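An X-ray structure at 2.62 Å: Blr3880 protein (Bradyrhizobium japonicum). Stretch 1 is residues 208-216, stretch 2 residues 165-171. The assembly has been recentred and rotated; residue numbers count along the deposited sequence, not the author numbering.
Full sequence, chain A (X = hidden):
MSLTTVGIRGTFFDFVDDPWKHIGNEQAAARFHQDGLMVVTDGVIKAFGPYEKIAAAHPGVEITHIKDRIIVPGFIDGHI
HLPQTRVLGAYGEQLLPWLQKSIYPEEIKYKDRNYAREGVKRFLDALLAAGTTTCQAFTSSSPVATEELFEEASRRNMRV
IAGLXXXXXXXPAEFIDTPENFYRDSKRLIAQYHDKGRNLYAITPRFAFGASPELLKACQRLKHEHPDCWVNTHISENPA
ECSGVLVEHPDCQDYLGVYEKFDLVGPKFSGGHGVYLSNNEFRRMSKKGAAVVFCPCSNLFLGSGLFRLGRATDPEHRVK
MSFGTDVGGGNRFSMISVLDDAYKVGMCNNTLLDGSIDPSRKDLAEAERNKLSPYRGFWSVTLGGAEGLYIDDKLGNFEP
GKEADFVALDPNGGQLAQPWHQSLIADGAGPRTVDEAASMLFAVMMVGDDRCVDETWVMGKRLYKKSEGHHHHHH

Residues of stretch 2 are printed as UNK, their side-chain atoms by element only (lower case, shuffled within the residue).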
# COMPACT_ATOMS: atom_id res chain seq x y z
N ALA A 208 -15.45 -15.77 17.64
CA ALA A 208 -16.25 -15.77 18.87
C ALA A 208 -17.52 -14.96 18.76
O ALA A 208 -18.60 -15.43 19.14
CB ALA A 208 -15.41 -15.27 20.04
N PHE A 209 -17.42 -13.75 18.22
CA PHE A 209 -18.59 -12.90 18.09
C PHE A 209 -19.75 -13.57 17.35
O PHE A 209 -20.91 -13.25 17.60
CB PHE A 209 -18.23 -11.60 17.39
CG PHE A 209 -19.36 -10.62 17.31
CD1 PHE A 209 -19.92 -10.10 18.48
CD2 PHE A 209 -19.86 -10.19 16.08
CE1 PHE A 209 -20.96 -9.16 18.42
CE2 PHE A 209 -20.90 -9.25 16.01
CZ PHE A 209 -21.45 -8.74 17.19
N GLY A 210 -19.42 -14.48 16.44
CA GLY A 210 -20.46 -15.16 15.68
C GLY A 210 -20.53 -16.64 16.00
O GLY A 210 -20.98 -17.43 15.16
N ALA A 211 -20.12 -17.02 17.20
CA ALA A 211 -20.13 -18.42 17.61
C ALA A 211 -20.74 -18.66 18.99
O ALA A 211 -20.14 -18.31 20.02
CB ALA A 211 -18.72 -18.97 17.58
N SER A 212 -21.92 -19.27 19.02
CA SER A 212 -22.58 -19.58 20.28
C SER A 212 -21.73 -20.60 21.02
O SER A 212 -20.94 -21.33 20.40
CB SER A 212 -23.96 -20.19 20.04
OG SER A 212 -23.85 -21.60 19.86
N PRO A 213 -21.87 -20.68 22.35
CA PRO A 213 -21.06 -21.66 23.09
C PRO A 213 -21.29 -23.10 22.62
O PRO A 213 -20.46 -23.97 22.90
CB PRO A 213 -21.46 -21.41 24.54
CG PRO A 213 -22.83 -20.86 24.44
CD PRO A 213 -22.73 -19.92 23.26
N GLU A 214 -22.40 -23.36 21.92
CA GLU A 214 -22.64 -24.72 21.43
C GLU A 214 -21.72 -24.98 20.23
O GLU A 214 -21.09 -26.04 20.12
CB GLU A 214 -24.10 -24.93 20.99
CG GLU A 214 -25.12 -24.71 22.09
CD GLU A 214 -25.64 -23.27 22.11
OE1 GLU A 214 -26.33 -22.89 21.12
OE2 GLU A 214 -25.35 -22.54 23.10
N LEU A 215 -21.65 -23.99 19.33
CA LEU A 215 -20.81 -24.10 18.14
C LEU A 215 -19.34 -24.29 18.55
O LEU A 215 -18.63 -25.10 17.98
CB LEU A 215 -20.95 -22.84 17.28
CG LEU A 215 -20.11 -22.80 16.00
CD1 LEU A 215 -20.44 -23.99 15.14
CD2 LEU A 215 -20.38 -21.50 15.25
N LEU A 216 -18.90 -23.54 19.56
CA LEU A 216 -17.52 -23.66 20.01
C LEU A 216 -17.34 -24.98 20.75
O LEU A 216 -16.24 -25.55 20.75
CB LEU A 216 -17.14 -22.49 20.92
CG LEU A 216 -17.00 -21.14 20.22
CD1 LEU A 216 -16.76 -20.05 21.25
CD2 LEU A 216 -15.85 -21.20 19.24
N UNK A 165 -16.31 -23.23 7.55
CA UNK A 165 -16.31 -22.08 8.45
C UNK A 165 -17.66 -21.88 9.13
O UNK A 165 -18.55 -21.24 8.57
c UNK A 165 -15.94 -19.60 8.60
c UNK A 165 -15.94 -20.80 7.67
o UNK A 165 -14.64 -20.96 7.09
N UNK A 166 -17.81 -22.42 10.34
CA UNK A 166 -19.07 -22.30 11.06
C UNK A 166 -19.38 -20.91 11.59
O UNK A 166 -18.51 -20.22 12.12
N UNK A 167 -20.63 -20.49 11.44
CA UNK A 167 -21.08 -19.18 11.91
C UNK A 167 -22.45 -19.42 12.54
O UNK A 167 -23.38 -19.92 11.89
c UNK A 167 -20.64 -16.02 12.03
c UNK A 167 -22.04 -18.67 9.64
c UNK A 167 -21.16 -18.15 10.75
c UNK A 167 -21.67 -16.80 11.26
N UNK A 168 -22.56 -19.04 13.81
CA UNK A 168 -23.76 -19.26 14.62
C UNK A 168 -24.69 -18.07 14.87
O UNK A 168 -25.89 -18.15 14.62
o UNK A 168 -23.86 -21.57 17.47
c UNK A 168 -23.30 -19.83 15.97
o UNK A 168 -25.33 -20.97 15.94
c UNK A 168 -24.23 -20.87 16.50
N UNK A 169 -24.13 -16.98 15.39
CA UNK A 169 -24.88 -15.76 15.71
C UNK A 169 -24.42 -14.59 14.84
O UNK A 169 -23.48 -14.70 14.05
c UNK A 169 -23.79 -16.51 21.87
c UNK A 169 -24.63 -15.35 17.16
c UNK A 169 -23.89 -15.93 19.45
c UNK A 169 -24.54 -16.46 18.18
n UNK A 169 -22.90 -15.55 22.12
n UNK A 169 -24.26 -16.71 20.63
n UNK A 169 -24.22 -17.28 22.87
N UNK A 170 -25.10 -13.46 15.03
CA UNK A 170 -24.77 -12.22 14.34
C UNK A 170 -24.54 -12.27 12.83
O UNK A 170 -23.64 -11.59 12.31
o UNK A 170 -24.85 -10.44 16.70
c UNK A 170 -23.86 -11.14 16.45
c UNK A 170 -23.56 -11.58 15.02
n UNK A 170 -23.01 -11.54 17.40
N UNK A 171 -25.35 -13.05 12.12
CA UNK A 171 -25.24 -13.14 10.66
C UNK A 171 -26.61 -13.51 10.10
O UNK A 171 -27.44 -14.07 10.82
c UNK A 171 -24.22 -14.19 10.27
O HOH W 1 -18.37 -17.97 13.80
O HOH W 2 -26.83 -22.10 18.23

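Position 165 has three side-chain atoms: a first carbon that carries one oxygen and one carbon. That is a beta-branched side chain with a hydroxyl. It touches nothing on stretch 1. The residue is Thr165, and its OG1 is hydrogen-bonded elsewhere in the structure.

Position 166 has no side-chain atoms. Its backbone C lies 3.8 Å from Leu215 CD2. The residue is Gly166. A CB here would point toward stretch 1 and sit tightly, 3.3 Å from Leu215 CD1.

Position 167 has four carbons, forked at the first, with one arm two carbons long. Its CA-to-CB bond points away from stretch 1, yet the longer arm returns, and its last carbon comes 3.4 Å from Gly210 O. This is Ile167. Gly210 has no side chain, and this matters: an ideal CB there would clash with Ile167 CD1 at 2.4 Å.

Position 168 has two carbons, the second carrying two oxygens: one carbon followed by a carboxylate. Its CB points toward stretch 1, and one of its oxygens lies 2.4 Å from Ser212 OG. The residue is Asp168. Ser212 OG donates to OD1 in this very short hydrogen bond. Ser212 N adds a weak one to Asp168 OD1, at 3.4 Å. The backbone joins in: Asp168 N donates to Gly210 O at 2.6 Å.

Position 169 has three carbons in a chain, a nitrogen, then a carbon carrying two more nitrogens. One face of this guanidinium lies over Ala211 C, Ser212 CA and Pro213 N. The residue is Arg169. Arg169 NE is 3.3 Å from Ser212 CA, and Arg169 NH2 is 3.1 Å from Pro213 CD. Arg169 N donates to Gly210 O at 3.2 Å.

Position 170 has two carbons, the second carrying one oxygen and one nitrogen. The nitrogen of this amide lies over one face of the Phe209 ring, 3.2 Å from Phe209 CZ. The residue is Asn170. Its ND2 donates to Phe209 O at 2.7 Å.

Position 171 has a single side-chain carbon, which makes no contact with stretch 1. It is Ala171.

The contact centres on Gly210 O, which accepts from two successive backbone amides, Asp168 N and Arg169 N. Water 1 sits 2.8 Å from Gly166 O and 3.0 Å from Gly210 O. Ser212 links the contact to the helix start. Its OG accepts from Leu215 N and, weakly, from Glu214 N as a cap, while donating to Asp168. Water 2 lies 3.0 Å from both Asp168 OD2 and Glu214 OE1. Arg169 reaches Ser212 and Pro213 at the helix start, and Asn170 reaches Phe209.

Stretch 2 165-171: TGIDRNA
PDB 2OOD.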